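Local coordinates for sporozoite-specific SAG protein (Toxoplasma gondii, PDB 2WNK) that is a SAG2-related surface antigen of the sporozoite stage, built from two SRS domains and probably displayed on the parasite membrane, at residues A[4-9]-A[121-126]; A[41-46]-A[58-63]; A[177-182]-A[228-233]. All coordinates share one frame; numbering follows the deposited sequence.

Interaction 1 of 3, residues A[4-9]-A[121-126]; sequences TSCETE and CGVHIL
Cys6, at the centre of an inverse gamma turn, faces Cys121 at the start of an extended strand, with the two CA atoms 5.6 Å apart and no backbone hydrogen bond joining the segments. Both CB atoms point toward the opposite segment, and the contact is covalent: Cys6 SG and Cys121 SG form a disulfide of 2.0 Å. Its torsion about the S-S bond is -80°, near the perpendicular twist such bonds prefer. On Cys121, SG stands anti to the backbone N, beside the carbonyl carbon. Each sulfur also has a carbonyl oxygen nearby. Thr8 O lies 3.4 Å from Cys121 SG, almost in line with the extension of the S-S bond (O...S-S about 170°). Gly122 O comes to 3.1 Å from Cys6 SG, roughly opposite its CB-SG bond (about 153°). These directions are consistent with weak electrostatic attraction of the oxygens to the sulfurs. A single apolar contact across the segments adds to the bridge: Val123 CG2, anti to its own carbonyl carbon, touches Cys6 SG at 3.9 Å. Both cysteines are buried, while Thr8 is exposed. The disulfide thus ties the loop preceding strand 12-17 to the start of strand 121-127, early and late elements of the first SRS domain. The loop is further held by backbone bonding of Cys6 to Asn27, and strand 121-127 lies between strand 12-17, parallel to it, and antiparallel strand 94-101, whose Cys100 packs on Cys6.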
loop_
_atom_site.group_PDB
_atom_site.type_symbol
_atom_site.label_atom_id
_atom_site.label_comp_id
_atom_site.label_asym_id
_atom_site.label_seq_id
_atom_site.Cartn_x
_atom_site.Cartn_y
_atom_site.Cartn_z
ATOM N N THR A 4 12.367 -14.667 1.049
ATOM C CA THR A 4 12.432 -13.606 2.101
ATOM C C THR A 4 13.826 -13.474 2.747
ATOM O O THR A 4 14.170 -12.439 3.340
ATOM C CB THR A 4 11.426 -13.853 3.190
ATOM O OG1 THR A 4 11.614 -12.867 4.207
ATOM C CG2 THR A 4 11.611 -15.235 3.797
ATOM N N SER A 5 14.617 -14.530 2.624
ATOM C CA SER A 5 15.990 -14.518 3.127
ATOM C C SER A 5 16.968 -14.275 1.981
ATOM O O SER A 5 16.835 -14.857 0.889
ATOM C CB SER A 5 16.313 -15.853 3.838
ATOM O OG SER A 5 17.636 -15.849 4.350
ATOM N N CYS A 6 17.945 -13.417 2.221
ATOM C CA CYS A 6 18.925 -13.064 1.172
ATOM C C CYS A 6 20.028 -14.128 1.120
ATOM O O CYS A 6 21.076 -13.937 1.745
ATOM C CB CYS A 6 19.487 -11.664 1.425
ATOM S SG CYS A 6 19.729 -10.681 -0.123
ATOM N N GLU A 7 19.765 -15.206 0.350
ATOM C CA GLU A 7 20.596 -16.424 0.251
ATOM C C GLU A 7 21.556 -16.541 -0.939
ATOM O O GLU A 7 22.262 -17.562 -1.078
ATOM C CB GLU A 7 19.695 -17.655 0.137
ATOM C CG GLU A 7 18.693 -17.841 1.253
ATOM C CD GLU A 7 17.964 -19.164 1.116
ATOM O OE1 GLU A 7 17.505 -19.466 -0.002
ATOM O OE2 GLU A 7 17.840 -19.910 2.109
ATOM N N THR A 8 21.505 -15.606 -1.871
ATOM C CA THR A 8 22.308 -15.799 -3.058
ATOM C C THR A 8 23.312 -14.650 -3.172
ATOM O O THR A 8 22.921 -13.525 -3.396
ATOM C CB THR A 8 21.429 -15.952 -4.349
ATOM O OG1 THR A 8 20.410 -16.948 -4.135
ATOM C CG2 THR A 8 22.284 -16.415 -5.514
ATOM N N GLU A 9 24.589 -14.961 -2.969
ATOM C CA GLU A 9 25.656 -13.951 -3.169
ATOM C C GLU A 9 25.668 -13.493 -4.602
ATOM O O GLU A 9 25.564 -14.330 -5.530
ATOM C CB GLU A 9 27.014 -14.527 -2.849
ATOM C CG GLU A 9 27.338 -14.510 -1.373
ATOM C CD GLU A 9 28.593 -15.276 -1.080
ATOM O OE1 GLU A 9 28.617 -16.500 -1.334
ATOM O OE2 GLU A 9 29.574 -14.669 -0.614
ATOM N N CYS A 121 24.597 -10.127 -0.508
ATOM C CA CYS A 121 23.293 -10.339 -1.119
ATOM C C CYS A 121 22.517 -9.038 -0.961
ATOM O O CYS A 121 22.592 -8.405 0.098
ATOM C CB CYS A 121 22.554 -11.543 -0.447
ATOM S SG CYS A 121 20.932 -11.897 -1.209
ATOM N N GLY A 122 21.788 -8.610 -1.997
ATOM C CA GLY A 122 21.183 -7.278 -2.002
ATOM C C GLY A 122 19.677 -7.379 -1.739
ATOM O O GLY A 122 19.034 -8.367 -2.107
ATOM N N VAL A 123 19.149 -6.373 -1.054
ATOM C CA VAL A 123 17.725 -6.256 -0.767
ATOM C C VAL A 123 17.259 -4.944 -1.345
ATOM O O VAL A 123 17.811 -3.890 -0.996
ATOM C CB VAL A 123 17.486 -6.202 0.729
ATOM C CG1 VAL A 123 15.980 -5.926 1.016
ATOM C CG2 VAL A 123 17.895 -7.521 1.350
ATOM N N HIS A 124 16.316 -5.012 -2.279
ATOM C CA HIS A 124 15.800 -3.826 -2.936
ATOM C C HIS A 124 14.336 -3.682 -2.514
ATOM O O HIS A 124 13.539 -4.610 -2.743
ATOM C CB HIS A 124 15.865 -3.996 -4.431
ATOM C CG HIS A 124 15.178 -2.899 -5.177
ATOM N ND1 HIS A 124 14.391 -3.137 -6.280
ATOM C CD2 HIS A 124 15.110 -1.565 -4.947
ATOM C CE1 HIS A 124 13.891 -1.994 -6.718
ATOM N NE2 HIS A 124 14.314 -1.024 -5.929
ATOM N N ILE A 125 13.996 -2.550 -1.908
ATOM C CA ILE A 125 12.605 -2.302 -1.534
ATOM C C ILE A 125 12.099 -1.134 -2.368
ATOM O O ILE A 125 12.638 -0.018 -2.271
ATOM C CB ILE A 125 12.428 -2.018 -0.041
ATOM C CG1 ILE A 125 12.960 -3.202 0.796
ATOM C CG2 ILE A 125 10.943 -1.731 0.229
ATOM C CD1 ILE A 125 13.122 -2.909 2.304
ATOM N N LEU A 126 11.111 -1.423 -3.210
ATOM C CA LEU A 126 10.435 -0.411 -4.030
ATOM C C LEU A 126 9.216 0.122 -3.267
ATOM O O LEU A 126 8.337 -0.642 -2.886
ATOM C CB LEU A 126 9.989 -1.013 -5.359
ATOM C CG LEU A 126 9.313 0.042 -6.257
ATOM C CD1 LEU A 126 10.277 1.139 -6.614
ATOM C CD2 LEU A 126 8.654 -0.543 -7.505
#

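Interaction 2 of 3, residues A[41-46]-A[58-63]; sequences AGDSTK and ALKDVL
Lys60 NZ donates to Gly42 O at 2.7 Å, and Leu59 N donates to Thr45 O at 2.8 Å; these are the two hydrogen bonds between residues 41-46 and 58-63. The second is nearly straight, with 174° at the hydrogen. The lysine bond is less conventional: the C=O...NZ angle is 132° and NZ stands above the carbonyl plane, 43° out of it. Gly42 O is gripped twice, since Thr45 N reaches it from the opposite face of that plane at 3.3 Å and closes the turn through Asp43 and Ser44. The Lys60 chain is bent at chi2 and chi3. Its CD passes very close to Asp43 O with chi3 almost eclipsed, so the exact path of this methylene is doubtful. The Asp43 and Lys60 side chains cross at about a right angle. Asp43 OD1 remains 4.8 Å from Lys60 NZ, too far for a salt bridge, although the opposite charges probably attract. Further out, Thr45 and Leu59 run side by side, pointing the same way; Thr45 CG2 meets Leu59 CD2 at 4.1 Å, while Thr45 OG1 is hydrogen-bonded to Glu40 O. Lys46 and Ala58 form an antiparallel, non-hydrogen-bonded pair with CA atoms 4.3 Å apart and diverging side chains, and Lys46 NZ goes to Glu56 in a salt bridge. This pair is consistent with strands 46-48 and 56-58 forming a short beta hairpin, whose base it closes; the Cys48-Cys53 disulfide lies within it.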
loop_
_atom_site.group_PDB
_atom_site.type_symbol
_atom_site.label_atom_id
_atom_site.label_comp_id
_atom_site.label_asym_id
_atom_site.label_seq_id
_atom_site.Cartn_x
_atom_site.Cartn_y
_atom_site.Cartn_z
ATOM N N ALA A 41 18.916 2.263 15.228
ATOM C CA ALA A 41 17.466 2.314 15.402
ATOM C C ALA A 41 16.914 3.729 15.256
ATOM O O ALA A 41 17.653 4.702 15.353
ATOM C CB ALA A 41 17.050 1.696 16.772
ATOM N N GLY A 42 15.617 3.820 14.974
ATOM C CA GLY A 42 14.894 5.090 14.987
ATOM C C GLY A 42 15.422 6.203 14.102
ATOM O O GLY A 42 15.640 6.024 12.893
ATOM N N ASP A 43 15.622 7.368 14.703
ATOM C CA ASP A 43 16.009 8.573 13.974
ATOM C C ASP A 43 17.316 8.404 13.205
ATOM O O ASP A 43 17.543 9.084 12.204
ATOM C CB ASP A 43 16.141 9.736 14.961
ATOM C CG ASP A 43 15.738 11.071 14.361
ATOM O OD1 ASP A 43 15.342 11.119 13.181
ATOM O OD2 ASP A 43 15.807 12.086 15.081
ATOM N N SER A 44 18.166 7.490 13.665
ATOM C CA SER A 44 19.534 7.357 13.137
ATOM C C SER A 44 19.710 6.354 11.993
ATOM O O SER A 44 20.807 6.262 11.435
ATOM C CB SER A 44 20.518 6.946 14.244
ATOM O OG SER A 44 20.639 7.926 15.269
ATOM N N THR A 45 18.665 5.580 11.692
ATOM C CA THR A 45 18.736 4.475 10.723
ATOM C C THR A 45 19.161 4.984 9.366
ATOM O O THR A 45 18.669 6.027 8.939
ATOM C CB THR A 45 17.354 3.832 10.533
ATOM O OG1 THR A 45 16.915 3.326 11.802
ATOM C CG2 THR A 45 17.414 2.671 9.547
ATOM N N LYS A 46 20.050 4.243 8.696
ATOM C CA LYS A 46 20.465 4.604 7.346
ATOM C C LYS A 46 20.042 3.538 6.335
ATOM O O LYS A 46 19.811 2.367 6.705
ATOM C CB LYS A 46 21.980 4.816 7.289
ATOM C CG LYS A 46 22.464 5.906 8.242
ATOM C CD LYS A 46 23.874 6.367 7.877
ATOM C CE LYS A 46 23.851 7.263 6.639
ATOM N NZ LYS A 46 25.218 7.660 6.160
ATOM N N ALA A 58 20.198 8.918 5.435
ATOM C CA ALA A 58 19.342 8.641 6.583
ATOM C C ALA A 58 17.953 8.259 6.101
ATOM O O ALA A 58 17.385 8.893 5.187
ATOM C CB ALA A 58 19.268 9.867 7.505
ATOM N N LEU A 59 17.385 7.241 6.726
ATOM C CA LEU A 59 16.062 6.790 6.356
ATOM C C LEU A 59 15.008 7.919 6.346
ATOM O O LEU A 59 14.156 7.965 5.455
ATOM C CB LEU A 59 15.619 5.641 7.271
ATOM C CG LEU A 59 14.176 5.182 7.067
ATOM C CD1 LEU A 59 13.936 4.616 5.671
ATOM C CD2 LEU A 59 13.831 4.125 8.109
ATOM N N LYS A 60 15.011 8.807 7.342
ATOM C CA LYS A 60 13.949 9.835 7.391
ATOM C C LYS A 60 14.031 10.884 6.292
ATOM O O LYS A 60 13.064 11.633 6.070
ATOM C CB LYS A 60 13.880 10.548 8.733
ATOM C CG LYS A 60 15.198 10.730 9.422
ATOM C CD LYS A 60 15.476 9.443 10.198
ATOM C CE LYS A 60 14.206 8.548 10.347
ATOM N NZ LYS A 60 14.477 7.088 10.644
ATOM N N ASP A 61 15.190 10.951 5.650
ATOM C CA ASP A 61 15.442 11.861 4.525
ATOM C C ASP A 61 15.077 11.241 3.185
ATOM O O ASP A 61 15.139 11.925 2.137
ATOM C CB ASP A 61 16.920 12.223 4.492
ATOM C CG ASP A 61 17.306 13.132 5.613
ATOM O OD1 ASP A 61 16.425 13.890 6.076
ATOM O OD2 ASP A 61 18.486 13.098 6.019
ATOM N N VAL A 62 14.774 9.943 3.191
ATOM C CA VAL A 62 14.286 9.272 1.971
ATOM C C VAL A 62 12.837 8.836 2.088
ATOM O O VAL A 62 12.044 8.979 1.159
ATOM C CB VAL A 62 15.172 8.073 1.608
ATOM C CG1 VAL A 62 14.657 7.400 0.361
ATOM C CG2 VAL A 62 16.558 8.558 1.382
ATOM N N LEU A 63 12.483 8.308 3.256
ATOM C CA LEU A 63 11.105 7.983 3.577
ATOM C C LEU A 63 10.803 8.636 4.924
ATOM O O LEU A 63 11.280 8.183 5.966
ATOM C CB LEU A 63 10.920 6.462 3.661
ATOM C CG LEU A 63 11.136 5.667 2.375
ATOM C CD1 LEU A 63 11.144 4.175 2.722
ATOM C CD2 LEU A 63 10.048 5.973 1.352
#

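Interaction 3 of 3, residues A[177-182]-A[228-233]; sequences DSCETE and ACKVLV
Leu232, Cys179 and Lys230 bury the largest areas here. Leu232 and Lys230 are two apart on an extended strand, so both side chains start from the same face of it, toward residues 177-182, while Val231 between them points away. Leu232 divides its contact between its two methyl groups: CD1 approaches Cys179 SG at 4.4 Å, an apolar touch, and CD2 lies 3.7 Å from Asp177 OD1. The Asp177 and Leu232 side chains cross at about a right angle, and that carboxylate oxygen has its polar partner elsewhere, in a salt bridge to Lys216. Cys179 has positive phi and psi (52° and 47°), a left-handed conformation at the bend of the loop. Its sulfur does not bond to strand 228-235 but forms a disulfide with Cys218 of the adjacent strand 215-222, and Leu232 packs against that cysteine as well. Lys230 runs beside the same sulfur, with CD 4.0 Å from Cys179 SG. Beyond CG its chain is extended, carrying the ammonium group past the sulfur toward the loop backbone. Lys230 NZ and Ser178 O are 4.2 Å apart, and a water spans the interval: it donates to Ser178 O at 2.7 Å and accepts from Lys230 NZ at 2.6 Å. The Glu180 carboxylate is more distant, with OE2 6.4 Å from Lys230 NZ, and could contribute at most a long-range attraction. Chemically, then, the loop leading into strand 182-184 is fastened covalently to strand 215-222 of the second SRS domain. Strand 228-235, whose Cys229 is bonded to Cys136, itself meets these residues without a covalent link, by van der Waals contact and one water bridge.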
loop_
_atom_site.group_PDB
_atom_site.type_symbol
_atom_site.label_atom_id
_atom_site.label_comp_id
_atom_site.label_asym_id
_atom_site.label_seq_id
_atom_site.Cartn_x
_atom_site.Cartn_y
_atom_site.Cartn_z
ATOM N N ASP A 177 -28.694 4.700 2.459
ATOM C CA ASP A 177 -27.524 5.080 3.261
ATOM C C ASP A 177 -27.067 3.916 4.148
ATOM O O ASP A 177 -25.985 4.018 4.751
ATOM C CB ASP A 177 -27.938 6.220 4.170
ATOM C CG ASP A 177 -28.138 7.535 3.438
ATOM O OD1 ASP A 177 -27.770 7.637 2.260
ATOM O OD2 ASP A 177 -28.725 8.455 4.040
ATOM N N SER A 178 -27.879 2.852 4.299
ATOM C CA SER A 178 -27.541 1.768 5.272
ATOM C C SER A 178 -26.367 0.933 4.792
ATOM O O SER A 178 -25.670 0.319 5.589
ATOM C CB SER A 178 -28.727 0.848 5.575
ATOM O OG SER A 178 -29.116 0.168 4.402
ATOM N N CYS A 179 -26.134 0.973 3.494
ATOM C CA CYS A 179 -25.083 0.164 2.844
ATOM C C CYS A 179 -25.159 -1.309 3.171
ATOM O O CYS A 179 -24.127 -1.900 3.531
ATOM C CB CYS A 179 -23.696 0.735 3.182
ATOM S SG CYS A 179 -23.534 2.471 2.884
ATOM N N GLU A 180 -26.374 -1.855 3.070
ATOM C CA GLU A 180 -26.748 -3.258 3.389
ATOM C C GLU A 180 -27.265 -4.065 2.201
ATOM O O GLU A 180 -26.985 -5.267 2.109
ATOM C CB GLU A 180 -27.809 -3.290 4.524
ATOM C CG GLU A 180 -27.187 -2.891 5.830
ATOM C CD GLU A 180 -28.172 -2.709 6.998
ATOM O OE1 GLU A 180 -29.389 -2.879 6.818
ATOM O OE2 GLU A 180 -27.684 -2.369 8.121
ATOM N N THR A 181 -28.052 -3.443 1.314
ATOM C CA THR A 181 -28.635 -4.143 0.158
ATOM C C THR A 181 -27.679 -4.132 -1.035
ATOM O O THR A 181 -27.305 -3.066 -1.518
ATOM C CB THR A 181 -29.954 -3.502 -0.231
ATOM O OG1 THR A 181 -30.843 -3.586 0.893
ATOM C CG2 THR A 181 -30.615 -4.244 -1.415
ATOM N N GLU A 182 -27.262 -5.322 -1.458
ATOM C CA GLU A 182 -26.354 -5.472 -2.598
ATOM C C GLU A 182 -27.117 -5.561 -3.903
ATOM O O GLU A 182 -28.080 -6.323 -4.064
ATOM C CB GLU A 182 -25.439 -6.684 -2.436
ATOM C CG GLU A 182 -24.404 -6.860 -3.541
ATOM C CD GLU A 182 -23.419 -7.986 -3.237
ATOM O OE1 GLU A 182 -23.004 -8.132 -2.058
ATOM O OE2 GLU A 182 -23.043 -8.687 -4.196
ATOM N N ALA A 228 -16.624 -1.747 9.433
ATOM C CA ALA A 228 -16.555 -1.102 8.118
ATOM C C ALA A 228 -16.387 0.412 8.204
ATOM O O ALA A 228 -16.982 1.077 9.087
ATOM C CB ALA A 228 -17.804 -1.441 7.280
ATOM N N CYS A 229 -15.592 0.934 7.275
ATOM C CA CYS A 229 -15.594 2.337 6.900
ATOM C C CYS A 229 -16.449 2.434 5.619
ATOM O O CYS A 229 -16.235 1.713 4.668
ATOM C CB CYS A 229 -14.160 2.797 6.601
ATOM S SG CYS A 229 -13.974 4.581 6.407
ATOM N N LYS A 230 -17.416 3.341 5.617
ATOM C CA LYS A 230 -18.387 3.395 4.515
ATOM C C LYS A 230 -17.979 4.517 3.564
ATOM O O LYS A 230 -17.660 5.614 3.957
ATOM C CB LYS A 230 -19.758 3.715 5.122
ATOM C CG LYS A 230 -20.377 2.524 5.880
ATOM C CD LYS A 230 -21.761 2.897 6.443
ATOM C CE LYS A 230 -22.247 1.839 7.458
ATOM N NZ LYS A 230 -23.311 2.357 8.383
ATOM N N VAL A 231 -18.109 4.272 2.267
ATOM C CA VAL A 231 -17.863 5.287 1.256
ATOM C C VAL A 231 -19.168 5.434 0.489
ATOM O O VAL A 231 -19.667 4.529 -0.207
ATOM C CB VAL A 231 -16.721 4.866 0.283
ATOM C CG1 VAL A 231 -16.421 5.979 -0.688
ATOM C CG2 VAL A 231 -15.463 4.526 1.145
ATOM N N LEU A 232 -19.733 6.623 0.588
ATOM C CA LEU A 232 -21.058 6.857 0.008
ATOM C C LEU A 232 -20.897 7.884 -1.107
ATOM O O LEU A 232 -20.535 9.035 -0.852
ATOM C CB LEU A 232 -21.970 7.380 1.140
ATOM C CG LEU A 232 -23.465 7.479 0.923
ATOM C CD1 LEU A 232 -24.088 6.139 0.433
ATOM C CD2 LEU A 232 -24.110 7.908 2.243
ATOM N N VAL A 233 -21.222 7.460 -2.319
ATOM C CA VAL A 233 -21.084 8.337 -3.483
ATOM C C VAL A 233 -22.464 8.761 -3.960
ATOM O O VAL A 233 -23.272 7.939 -4.397
ATOM C CB VAL A 233 -20.400 7.643 -4.614
ATOM C CG1 VAL A 233 -20.051 8.631 -5.736
ATOM C CG2 VAL A 233 -19.188 6.872 -4.135
HETATM O O HOH W 1 -25.460 0.894 8.232
#

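In the fold
The three contacts split between the two SRS domains. Interactions 1 and 2 belong to the first, with centres 20 Å apart and nearest atoms about 6 Å apart; along the chain, interaction 2 is nested inside the loop closed by the disulfide of interaction 1. Interaction 3 follows in series in the second domain, on the other side of the chain's centre, 42 Å from interaction 1 and 40 Å from interaction 2, centre to centre. Strands 121-127 and 228-235 occupy equivalent places, each between a parallel and an antiparallel neighbour in a four-stranded mixed sheet, consistent with two domains of one architecture, each with its own disulfides: Cys6-Cys121 in the first, Cys136-Cys229 and Cys179-Cys218 in the second.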